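Local coordinates for protein DNA endonuclease I-CeuI (PDB 2EX5) that recognises a degenerate DNA target of 17-19 base pairs as a LAGLIDADG homodimer and makes a staggered, magnesium-dependent cut in it for intron homing, at residues K70-A73 and L79-D82; G107-K112 and A117-T122; V150-N155 and M185-G190. The protein carries 1 engineered substitution. All blocks are in the same frame, centred on the assembly; numbering follows the deposited sequence.

Interaction 1: K70-A73 and L79-D82; sequences KKLA and LVVD. With CA (calcium ion), chain F; nucleotides of chain B.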
loop_
_atom_site.group_PDB
_atom_site.type_symbol
_atom_site.label_atom_id
_atom_site.label_comp_id
_atom_site.label_asym_id
_atom_site.label_seq_id
_atom_site.Cartn_x
_atom_site.Cartn_y
_atom_site.Cartn_z
ATOM N N LYS C 70 -3.912 7.899 25.531
ATOM C CA LYS C 70 -4.075 6.725 26.394
ATOM C C LYS C 70 -3.824 7.053 27.845
ATOM O O LYS C 70 -3.094 7.970 28.178
ATOM C CB LYS C 70 -3.138 5.610 25.936
ATOM C CG LYS C 70 -1.729 6.197 25.848
ATOM C CD LYS C 70 -0.631 5.172 25.645
ATOM C CE LYS C 70 -0.546 4.621 24.255
ATOM N NZ LYS C 70 0.811 4.009 24.317
ATOM N N LYS C 71 -4.469 6.301 28.726
ATOM C CA LYS C 71 -4.325 6.585 30.147
ATOM C C LYS C 71 -2.918 6.169 30.570
ATOM O O LYS C 71 -2.453 5.058 30.214
ATOM C CB LYS C 71 -5.369 5.816 30.976
ATOM C CG LYS C 71 -6.678 6.538 31.143
ATOM C CD LYS C 71 -7.686 5.588 31.724
ATOM C CE LYS C 71 -8.563 5.008 30.604
ATOM N NZ LYS C 71 -8.795 6.008 29.461
ATOM N N LEU C 72 -2.275 7.051 31.335
ATOM C CA LEU C 72 -1.090 6.727 32.046
ATOM C C LEU C 72 -1.199 7.346 33.436
ATOM O O LEU C 72 -1.007 8.555 33.570
ATOM C CB LEU C 72 0.080 7.326 31.316
ATOM C CG LEU C 72 1.386 6.569 31.420
ATOM C CD1 LEU C 72 2.510 7.256 30.623
ATOM C CD2 LEU C 72 1.731 6.431 32.879
ATOM N N ALA C 73 -1.459 6.508 34.457
ATOM C CA ALA C 73 -1.694 6.924 35.876
ATOM C C ALA C 73 -0.678 7.886 36.491
ATOM O O ALA C 73 -1.055 8.830 37.222
ATOM C CB ALA C 73 -1.855 5.704 36.762
ATOM N N LEU C 79 -3.015 11.000 31.328
ATOM C CA LEU C 79 -3.091 10.535 29.971
ATOM C C LEU C 79 -1.878 11.010 29.156
ATOM O O LEU C 79 -1.259 12.003 29.468
ATOM C CB LEU C 79 -4.442 10.898 29.329
ATOM C CG LEU C 79 -4.676 12.254 28.710
ATOM C CD1 LEU C 79 -6.254 12.400 28.321
ATOM C CD2 LEU C 79 -4.309 13.281 29.690
ATOM N N VAL C 80 -1.523 10.280 28.128
ATOM C CA VAL C 80 -0.346 10.716 27.300
ATOM C C VAL C 80 -0.816 10.705 25.847
ATOM O O VAL C 80 -1.616 9.858 25.491
ATOM C CB VAL C 80 0.883 9.783 27.449
ATOM C CG1 VAL C 80 0.445 8.301 27.235
ATOM C CG2 VAL C 80 2.018 10.165 26.394
ATOM N N VAL C 81 -0.352 11.661 25.073
ATOM C CA VAL C 81 -0.607 11.741 23.651
ATOM C C VAL C 81 0.677 11.299 22.913
ATOM O O VAL C 81 1.766 11.812 23.109
ATOM C CB VAL C 81 -1.014 13.192 23.279
ATOM C CG1 VAL C 81 -1.514 13.313 21.853
ATOM C CG2 VAL C 81 -2.080 13.734 24.293
ATOM N N ASP C 82 0.561 10.332 22.041
ATOM C CA ASP C 82 1.782 9.698 21.626
ATOM C C ASP C 82 1.855 9.481 20.154
ATOM O O ASP C 82 1.156 8.617 19.690
ATOM C CB ASP C 82 1.943 8.358 22.344
ATOM C CG ASP C 82 3.458 8.010 22.565
ATOM O OD1 ASP C 82 4.318 8.948 22.626
ATOM O OD2 ASP C 82 3.777 6.832 22.716
HETATM CA CA CA F . 6.410 7.389 22.607
ATOM P P DG B 20 -5.451 1.154 26.576
ATOM O OP1 DG B 20 -6.531 0.335 27.176
ATOM O OP2 DG B 20 -5.136 2.466 27.159
ATOM O "O5'" DG B 20 -4.197 0.142 26.734
ATOM C "C5'" DG B 20 -4.159 -1.297 26.439
ATOM C "C4'" DG B 20 -2.980 -1.766 27.272
ATOM O "O4'" DG B 20 -1.697 -1.682 26.545
ATOM C "C3'" DG B 20 -2.837 -0.985 28.606
ATOM O "O3'" DG B 20 -2.971 -1.940 29.657
ATOM C "C2'" DG B 20 -1.467 -0.352 28.612
ATOM C "C1'" DG B 20 -0.761 -0.962 27.397
ATOM N N9 DG B 20 -0.086 -0.051 26.473
ATOM C C8 DG B 20 -0.563 1.123 25.990
ATOM N N7 DG B 20 0.279 1.642 25.130
ATOM C C5 DG B 20 1.354 0.775 25.081
ATOM C C6 DG B 20 2.557 0.880 24.353
ATOM O O6 DG B 20 2.868 1.761 23.551
ATOM N N1 DG B 20 3.401 -0.166 24.570
ATOM C C2 DG B 20 3.104 -1.176 25.411
ATOM N N2 DG B 20 4.071 -2.125 25.479
ATOM N N3 DG B 20 1.974 -1.259 26.143
ATOM C C4 DG B 20 1.143 -0.261 25.887
HETATM O O HOH W 1 1.881 4.901 21.906
HETATM O O HOH W 2 8.955 7.032 22.528
HETATM O O HOH W 3 6.367 8.515 20.325
HETATM O O HOH W 4 7.121 9.935 23.183
HETATM O O HOH W 5 6.220 7.451 25.008
HETATM O O HOH W 6 6.080 5.188 22.179
#
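Two flat groups frame the pairing of Lys70 with Val80: the guanine of DG20 of chain B and the carboxylate of Asp82. Lys70 comes to the major-groove edge of the guanine, its NZ donating to N7 of DG20 at 2.6 Å and more weakly to O6; the same lysine makes a cation-pi contact with a cytosine base. Asp82 uses both carboxylate oxygens to chelate the bound calcium ion, OD1 at 2.6 Å and OD2 at 2.7 Å, and five waters complete the ligand set. Water 1 bridges the two groups, accepting from Lys70 NZ and donating to Asp82 OD2, two atoms that stand 4.4 Å apart. A water thus links the base-reading lysine to the metal site, which takes magnesium in the working enzyme and calcium here.

Behind them lies an antiparallel hydrogen-bonded pair: Lys70 N to Val80 O at 3.0 Å and Val80 N to Lys70 O at 2.8 Å, both with 157° at the hydrogen. Lys70 CG sits between its backbone N and carbonyl carbon (chi1 52°), which presses it tightly against Val80 CG1, 3.3 Å away. Leu72 CD1 adds a looser apolar touch to that methyl. This end of the hairpin 63-71/79-90 turns Lys70 and Val80 to the DNA, while Leu79 and Val81 pack on Leu174 of helix 171-185.

Interaction 2: G107-K112 and A117-T122; sequences GRIRHK and ATLVLT. With nucleotides of chain A; nucleotides of chain B.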
loop_
_atom_site.group_PDB
_atom_site.type_symbol
_atom_site.label_atom_id
_atom_site.label_comp_id
_atom_site.label_asym_id
_atom_site.label_seq_id
_atom_site.Cartn_x
_atom_site.Cartn_y
_atom_site.Cartn_z
ATOM N N GLY C 107 15.137 3.260 13.346
ATOM C CA GLY C 107 13.982 2.414 13.228
ATOM C C GLY C 107 14.422 1.061 13.637
ATOM O O GLY C 107 15.620 0.794 13.850
ATOM N N ARG C 108 13.402 0.215 13.812
ATOM C CA ARG C 108 13.509 -1.136 14.238
ATOM C C ARG C 108 12.463 -1.863 13.457
ATOM O O ARG C 108 11.362 -1.378 13.378
ATOM C CB ARG C 108 13.227 -1.232 15.728
ATOM C CG ARG C 108 14.279 -0.562 16.639
ATOM C CD ARG C 108 15.672 -1.333 16.592
ATOM N NE ARG C 108 16.631 -0.723 17.548
ATOM C CZ ARG C 108 17.446 0.297 17.281
ATOM N NH1 ARG C 108 18.189 0.789 18.281
ATOM N NH2 ARG C 108 17.521 0.843 16.045
ATOM N N ILE C 109 12.856 -3.028 12.901
ATOM C CA ILE C 109 11.999 -4.024 12.307
ATOM C C ILE C 109 11.679 -5.177 13.261
ATOM O O ILE C 109 12.568 -5.845 13.840
ATOM C CB ILE C 109 12.592 -4.570 11.011
ATOM C CG1 ILE C 109 12.666 -3.428 9.963
ATOM C CG2 ILE C 109 11.806 -5.750 10.523
ATOM C CD1 ILE C 109 13.288 -3.784 8.670
ATOM N N ARG C 110 10.381 -5.431 13.447
ATOM C CA ARG C 110 9.999 -6.456 14.362
ATOM C C ARG C 110 8.856 -7.234 13.724
ATOM O O ARG C 110 8.226 -6.728 12.807
ATOM C CB ARG C 110 9.632 -5.848 15.711
ATOM C CG ARG C 110 10.639 -4.841 16.275
ATOM C CD ARG C 110 10.463 -4.661 17.888
ATOM N NE ARG C 110 11.137 -3.506 18.535
ATOM C CZ ARG C 110 10.839 -2.206 18.320
ATOM N NH1 ARG C 110 11.480 -1.207 18.963
ATOM N NH2 ARG C 110 9.902 -1.884 17.442
ATOM N N HIS C 111 8.603 -8.463 14.178
ATOM C CA HIS C 111 7.468 -9.236 13.769
ATOM C C HIS C 111 6.178 -8.610 14.345
ATOM O O HIS C 111 6.096 -8.266 15.537
ATOM C CB HIS C 111 7.631 -10.700 14.229
ATOM C CG HIS C 111 6.432 -11.566 13.978
ATOM N ND1 HIS C 111 5.660 -12.080 15.003
ATOM C CD2 HIS C 111 5.832 -11.960 12.825
ATOM C CE1 HIS C 111 4.671 -12.796 14.491
ATOM N NE2 HIS C 111 4.762 -12.748 13.167
ATOM N N LYS C 112 5.186 -8.418 13.489
ATOM C CA LYS C 112 3.849 -8.070 13.986
ATOM C C LYS C 112 3.196 -9.207 14.736
ATOM O O LYS C 112 2.764 -10.242 14.147
ATOM C CB LYS C 112 2.925 -7.639 12.861
ATOM C CG LYS C 112 1.533 -7.386 13.345
ATOM C CD LYS C 112 0.692 -6.956 12.104
ATOM C CE LYS C 112 -0.234 -5.937 12.468
ATOM N NZ LYS C 112 0.441 -4.554 12.537
ATOM N N ALA C 117 3.277 -13.735 9.151
ATOM C CA ALA C 117 4.633 -13.453 8.602
ATOM C C ALA C 117 4.821 -11.955 8.262
ATOM O O ALA C 117 5.790 -11.524 7.521
ATOM C CB ALA C 117 4.956 -14.416 7.437
ATOM N N THR C 118 3.971 -11.132 8.908
ATOM C CA THR C 118 4.215 -9.712 8.753
ATOM C C THR C 118 5.207 -8.988 9.639
ATOM O O THR C 118 5.310 -9.206 10.823
ATOM C CB THR C 118 2.967 -8.814 8.554
ATOM O OG1 THR C 118 2.762 -8.039 9.697
ATOM C CG2 THR C 118 1.752 -9.523 8.167
ATOM N N LEU C 119 5.842 -7.998 9.086
ATOM C CA LEU C 119 6.869 -7.282 9.826
ATOM C C LEU C 119 6.448 -5.831 9.936
ATOM O O LEU C 119 5.727 -5.422 9.109
ATOM C CB LEU C 119 8.156 -7.392 8.959
ATOM C CG LEU C 119 9.251 -8.462 9.237
ATOM C CD1 LEU C 119 8.834 -9.798 10.052
ATOM C CD2 LEU C 119 10.272 -8.708 8.077
ATOM N N VAL C 120 6.931 -5.040 10.898
ATOM C CA VAL C 120 6.530 -3.670 11.077
ATOM C C VAL C 120 7.807 -2.983 11.328
ATOM O O VAL C 120 8.598 -3.462 12.116
ATOM C CB VAL C 120 5.561 -3.439 12.272
ATOM C CG1 VAL C 120 5.197 -1.957 12.405
ATOM C CG2 VAL C 120 4.331 -4.158 12.016
ATOM N N LEU C 121 8.043 -1.849 10.674
ATOM C CA LEU C 121 9.119 -0.985 11.030
ATOM C C LEU C 121 8.537 0.229 11.759
ATOM O O LEU C 121 7.587 0.853 11.284
ATOM C CB LEU C 121 9.903 -0.631 9.721
ATOM C CG LEU C 121 10.769 0.646 9.586
ATOM C CD1 LEU C 121 11.575 0.985 10.700
ATOM C CD2 LEU C 121 11.665 0.441 8.441
ATOM N N THR C 122 9.088 0.558 12.910
ATOM C CA THR C 122 8.597 1.667 13.819
ATOM C C THR C 122 9.640 2.698 14.139
ATOM O O THR C 122 10.794 2.356 14.442
ATOM C CB THR C 122 8.048 1.045 15.195
ATOM O OG1 THR C 122 7.074 -0.003 14.889
ATOM C CG2 THR C 122 7.304 2.039 16.061
ATOM P P DC A 7 13.424 -2.181 22.105
ATOM O OP1 DC A 7 14.033 -3.469 22.516
ATOM O OP2 DC A 7 13.950 -1.426 20.904
ATOM O "O5'" DC A 7 11.881 -2.717 22.092
ATOM C "C5'" DC A 7 11.453 -3.535 23.266
ATOM C "C4'" DC A 7 10.025 -4.025 23.142
ATOM O "O4'" DC A 7 9.178 -2.909 23.536
ATOM C "C3'" DC A 7 9.590 -4.426 21.734
ATOM O "O3'" DC A 7 8.656 -5.426 21.771
ATOM C "C2'" DC A 7 8.796 -3.228 21.221
ATOM C "C1'" DC A 7 8.161 -2.812 22.565
ATOM N N1 DC A 7 7.436 -1.544 22.395
ATOM C C2 DC A 7 6.257 -1.271 23.118
ATOM O O2 DC A 7 5.915 -2.058 23.991
ATOM N N3 DC A 7 5.569 -0.135 22.872
ATOM C C4 DC A 7 6.008 0.683 21.963
ATOM N N4 DC A 7 5.393 1.833 21.767
ATOM C C5 DC A 7 7.196 0.423 21.258
ATOM C C6 DC A 7 7.889 -0.674 21.495
ATOM P P DG B 16 -2.495 -0.535 4.140
ATOM O OP1 DG B 16 -3.754 -0.552 4.880
ATOM O OP2 DG B 16 -2.562 -0.087 2.727
ATOM O "O5'" DG B 16 -1.310 0.198 4.971
ATOM C "C5'" DG B 16 -1.280 1.394 5.705
ATOM C "C4'" DG B 16 -2.444 1.446 6.755
ATOM O "O4'" DG B 16 -2.774 0.285 7.589
ATOM C "C3'" DG B 16 -2.264 2.498 7.762
ATOM O "O3'" DG B 16 -3.570 3.264 7.583
ATOM C "C2'" DG B 16 -1.987 1.724 9.062
ATOM C "C1'" DG B 16 -2.931 0.542 8.956
ATOM N N9 DG B 16 -2.507 -0.662 9.775
ATOM C C8 DG B 16 -1.258 -1.273 9.787
ATOM N N7 DG B 16 -1.124 -2.231 10.639
ATOM C C5 DG B 16 -2.387 -2.317 11.227
ATOM C C6 DG B 16 -2.895 -3.221 12.185
ATOM O O6 DG B 16 -2.201 -4.122 12.722
ATOM N N1 DG B 16 -4.248 -2.978 12.585
ATOM C C2 DG B 16 -4.978 -1.923 12.023
ATOM N N2 DG B 16 -6.269 -1.668 12.310
ATOM N N3 DG B 16 -4.501 -1.180 11.072
ATOM C C4 DG B 16 -3.220 -1.388 10.726
HETATM O O HOH W 7 8.598 -2.160 15.017
#
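Arg110 brings NH2, at the edge of its guanidinium, to within 4.1 Å of Thr122 CB across the hairpin. One face of the group covers Arg108 CB, 3.6 Å from the plane and over its centre; the opposite face takes C2' of DC7 of chain A, offset toward the rim. In the guanidinium plane, NH1 donates to OP2 of DC7 at 3.1 Å and 166°, so a protein carbon, a sugar and a phosphate together fix the turn of the group. The chain, extended from CG to NE, carries it out to the backbone of the DNA. Water 7 ties Thr122 OG1, at 2.6 Å, to Val120 O and, weakly, to Arg110 NH2.

The short strands 108-111 and 118-122 run antiparallel, their N-to-C directions 151° apart. Arg110 pairs with Val120 through Arg110 N to Val120 O at 3.0 Å and Val120 N to Arg110 O at 2.9 Å, and Lys112 N continues the ladder to Thr118 O at 2.8 Å. Lys112 lies alongside Thr118, pointing the same way. His111 sets CD2 3.4 Å from Thr118 O, while its NE2 is bonded to Ser115 O in the turn. On the other face, Ile109 CG2 meets Leu119 CG and Ile109 CG1 meets Leu121 CB.

The Arg110/Thr122 face therefore carries polar groups toward the DNA, with Val120 among them, while Ile109, Leu119 and Leu121 pack on helix 94-104. Thr118 OG1 is buried beside Lys112 CB with no polar partner, which may cost some stability.

Interaction 3: V150-N155 and M185-G190; sequences VKRVAN and MRKQQG. With nucleotides of chain B.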
loop_
_atom_site.group_PDB
_atom_site.type_symbol
_atom_site.label_atom_id
_atom_site.label_comp_id
_atom_site.label_asym_id
_atom_site.label_seq_id
_atom_site.Cartn_x
_atom_site.Cartn_y
_atom_site.Cartn_z
ATOM N N VAL C 150 -1.206 14.739 3.228
ATOM C CA VAL C 150 -0.505 16.043 3.376
ATOM C C VAL C 150 -0.923 16.724 4.637
ATOM O O VAL C 150 -0.087 17.174 5.414
ATOM C CB VAL C 150 -0.742 17.038 2.126
ATOM C CG1 VAL C 150 -0.114 18.428 2.307
ATOM C CG2 VAL C 150 -0.308 16.415 0.889
ATOM N N LYS C 151 -2.210 16.799 4.880
ATOM C CA LYS C 151 -2.669 17.410 6.146
ATOM C C LYS C 151 -2.245 16.583 7.389
ATOM O O LYS C 151 -1.986 17.148 8.433
ATOM C CB LYS C 151 -4.212 17.580 6.080
ATOM C CG LYS C 151 -4.898 17.749 7.388
ATOM C CD LYS C 151 -6.449 17.530 7.157
ATOM C CE LYS C 151 -6.892 15.958 7.062
ATOM N NZ LYS C 151 -8.453 15.791 7.124
ATOM N N ARG C 152 -2.180 15.251 7.292
ATOM C CA ARG C 152 -1.725 14.431 8.469
ATOM C C ARG C 152 -0.274 14.750 8.751
ATOM O O ARG C 152 0.145 14.938 9.866
ATOM C CB ARG C 152 -1.867 12.941 8.198
ATOM C CG ARG C 152 -3.275 12.477 8.136
ATOM C CD ARG C 152 -3.365 10.958 7.970
ATOM N NE ARG C 152 -3.004 10.240 9.180
ATOM C CZ ARG C 152 -3.820 9.973 10.218
ATOM N NH1 ARG C 152 -3.383 9.266 11.263
ATOM N NH2 ARG C 152 -5.067 10.400 10.220
ATOM N N VAL C 153 0.509 14.873 7.704
ATOM C CA VAL C 153 1.907 15.349 7.876
ATOM C C VAL C 153 1.980 16.707 8.596
ATOM O O VAL C 153 2.860 16.899 9.498
ATOM C CB VAL C 153 2.731 15.395 6.487
ATOM C CG1 VAL C 153 4.081 16.167 6.655
ATOM C CG2 VAL C 153 2.990 13.919 5.951
ATOM N N ALA C 154 1.095 17.669 8.240
ATOM C CA ALA C 154 1.271 19.006 8.814
ATOM C C ALA C 154 0.873 18.915 10.281
ATOM O O ALA C 154 1.460 19.488 11.192
ATOM C CB ALA C 154 0.346 20.059 8.064
ATOM N N ASN C 155 -0.186 18.209 10.520
ATOM C CA ASN C 155 -0.674 18.050 11.905
ATOM C C ASN C 155 0.243 17.227 12.821
ATOM O O ASN C 155 0.383 17.578 13.991
ATOM C CB ASN C 155 -1.986 17.246 11.810
ATOM C CG ASN C 155 -3.164 18.129 11.607
ATOM O OD1 ASN C 155 -4.184 17.702 11.066
ATOM N ND2 ASN C 155 -3.024 19.350 11.998
ATOM N N MET C 185 -7.133 13.830 13.760
ATOM C CA MET C 185 -6.379 12.748 13.039
ATOM C C MET C 185 -6.827 11.336 13.323
ATOM O O MET C 185 -6.274 10.338 12.709
ATOM C CB MET C 185 -4.901 12.835 13.326
ATOM C CG MET C 185 -4.344 14.223 13.131
ATOM S SD MET C 185 -2.622 14.201 13.564
ATOM C CE MET C 185 -2.038 13.092 12.207
ATOM N N ARG C 186 -7.838 11.192 14.211
ATOM C CA ARG C 186 -8.278 9.816 14.500
ATOM C C ARG C 186 -8.800 9.037 13.340
ATOM O O ARG C 186 -9.506 9.548 12.499
ATOM C CB ARG C 186 -9.257 9.728 15.653
ATOM C CG ARG C 186 -8.721 10.238 16.936
ATOM C CD ARG C 186 -9.799 10.078 17.994
ATOM N NE ARG C 186 -10.022 8.675 18.354
ATOM C CZ ARG C 186 -10.786 8.305 19.359
ATOM N NH1 ARG C 186 -11.501 9.239 20.062
ATOM N NH2 ARG C 186 -10.872 7.014 19.630
ATOM N N LYS C 187 -8.513 7.753 13.272
ATOM C CA LYS C 187 -9.048 6.940 12.174
ATOM C C LYS C 187 -9.859 5.760 12.719
ATOM O O LYS C 187 -10.613 5.095 11.957
ATOM C CB LYS C 187 -7.860 6.317 11.469
ATOM C CG LYS C 187 -7.674 6.631 10.066
ATOM C CD LYS C 187 -7.308 7.983 9.841
ATOM C CE LYS C 187 -8.142 8.477 8.737
ATOM N NZ LYS C 187 -8.538 7.371 7.874
ATOM N N GLN C 188 -9.707 5.492 14.012
ATOM C CA GLN C 188 -10.421 4.339 14.682
ATOM C C GLN C 188 -11.384 4.740 15.843
ATOM O O GLN C 188 -11.611 3.939 16.723
ATOM C CB GLN C 188 -9.387 3.335 15.257
ATOM C CG GLN C 188 -8.507 2.763 14.209
ATOM C CD GLN C 188 -7.368 1.973 14.769
ATOM O OE1 GLN C 188 -6.844 1.122 14.090
ATOM N NE2 GLN C 188 -7.052 2.170 16.034
ATOM N N GLN C 189 -11.859 5.973 15.891
ATOM C CA GLN C 189 -12.929 6.366 16.839
ATOM C C GLN C 189 -14.089 5.377 16.809
ATOM O O GLN C 189 -14.548 4.976 15.703
ATOM C CB GLN C 189 -13.426 7.770 16.550
ATOM C CG GLN C 189 -14.484 8.386 17.574
ATOM C CD GLN C 189 -14.523 9.928 17.484
ATOM O OE1 GLN C 189 -15.049 10.650 18.377
ATOM N NE2 GLN C 189 -13.927 10.444 16.441
ATOM N N GLY C 190 -14.535 4.939 18.007
ATOM C CA GLY C 190 -15.575 3.876 18.102
ATOM C C GLY C 190 -15.101 2.419 18.103
ATOM O O GLY C 190 -15.914 1.463 18.284
ATOM P P DC B 18 -5.452 6.214 14.452
ATOM O OP1 DC B 18 -6.788 6.439 15.022
ATOM O OP2 DC B 18 -4.877 7.238 13.573
ATOM O "O5'" DC B 18 -4.324 6.107 15.571
ATOM C "C5'" DC B 18 -4.363 5.746 16.996
ATOM C "C4'" DC B 18 -4.913 4.343 17.268
ATOM O "O4'" DC B 18 -4.120 3.363 16.570
ATOM C "C3'" DC B 18 -4.831 3.876 18.716
ATOM O "O3'" DC B 18 -6.036 4.273 19.369
ATOM C "C2'" DC B 18 -4.655 2.337 18.682
ATOM C "C1'" DC B 18 -3.916 2.208 17.366
ATOM N N1 DC B 18 -2.385 1.862 17.291
ATOM C C2 DC B 18 -2.038 0.609 17.754
ATOM O O2 DC B 18 -2.983 0.031 18.250
ATOM N N3 DC B 18 -0.739 0.117 17.680
ATOM C C4 DC B 18 0.169 0.889 17.093
ATOM N N4 DC B 18 1.405 0.379 17.064
ATOM C C5 DC B 18 -0.133 2.204 16.607
ATOM C C6 DC B 18 -1.429 2.682 16.725
ATOM P P DA B 17 -3.638 4.572 8.353
ATOM O OP1 DA B 17 -4.772 5.280 7.741
ATOM O OP2 DA B 17 -2.293 5.222 8.452
ATOM O "O5'" DA B 17 -3.943 4.177 9.892
ATOM C "C5'" DA B 17 -5.271 3.574 10.273
ATOM C "C4'" DA B 17 -5.301 3.410 11.792
ATOM O "O4'" DA B 17 -4.432 2.251 12.066
ATOM C "C3'" DA B 17 -4.660 4.542 12.540
ATOM O "O3'" DA B 17 -5.557 4.910 13.548
ATOM C "C2'" DA B 17 -3.344 3.881 13.115
ATOM C "C1'" DA B 17 -3.718 2.423 13.228
ATOM N N9 DA B 17 -2.638 1.408 13.428
ATOM C C8 DA B 17 -1.299 1.394 12.982
ATOM N N7 DA B 17 -0.647 0.336 13.361
ATOM C C5 DA B 17 -1.567 -0.397 14.152
ATOM C C6 DA B 17 -1.514 -1.619 14.894
ATOM N N6 DA B 17 -0.444 -2.412 15.040
ATOM N N1 DA B 17 -2.643 -2.034 15.533
ATOM C C2 DA B 17 -3.769 -1.272 15.464
ATOM N N3 DA B 17 -3.972 -0.119 14.772
ATOM C C4 DA B 17 -2.805 0.264 14.159
#
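A backbone phosphate site belonging to the DNA-contacting region 187-195 is built where Arg152 meets Met185 and Lys187. Arg152 NH2 donates to Met185 O at 2.8 Å and 156°, with the oxygen close to the guanidinium plane; NH1 adds a weak bond to the same oxygen. Bent at chi3 (72°), the arginine turns its edge to DC18 of chain B, where NH1 holds OP2 weakly at 3.4 Å. The other phosphate oxygen, OP1, is gripped by main chain: Lys187 N at 2.8 Å and 172°, and Gln188 N at 3.2 Å. Arg152 NH1 also bonds Leu65 O on strand 63-71.

In the fold, this brings helix 147-164 against the loop that follows helix 171-185, placing that loop along the DNA backbone beside the antiparallel sheet of this LAGLIDADG-family enzyme. Exchanging Arg152 for an alanine would probably leave Met185 O without its main donor and OP2 without this cationic partner, weakening the tie of the loop to helix 147-164.

Met185 curls back, bent at chi3, so that CE lies 4.0 Å above the centre of the guanidinium, while its side chain slides past that of Asn155 in the opposite direction, Met185 SD 3.6 Å from Asn155 CB. Lys187 crosses the arginine with its aliphatic CD, 3.3 Å from Arg152 NH2. Its NZ leads toward Glu148 in a long, weak ion pair, and CB rests near O3' of DA17 of chain B.

How the interactions relate
Interactions 1 and 2 are hairpins of one antiparallel sheet, joined because strands 79-90 and 118-123 are neighbours in it; their centres lie about 24 Å apart. Interaction 3 lies across the chain's centre from interaction 2, its centre about 22 Å from that of interaction 2 and about 18 Å from that of interaction 1, with none touching another. All three meet DNA strand B, at DG20, DG16 and DA17-DC18 respectively, and interaction 2 also reaches strand A. Interaction 1 holds the metal through Asp82, whose side chain is about 9 Å from that of Thr122 and about 11 Å from that of Met185. Interactions 2 and 3 thus bind the DNA at a distance from that metal.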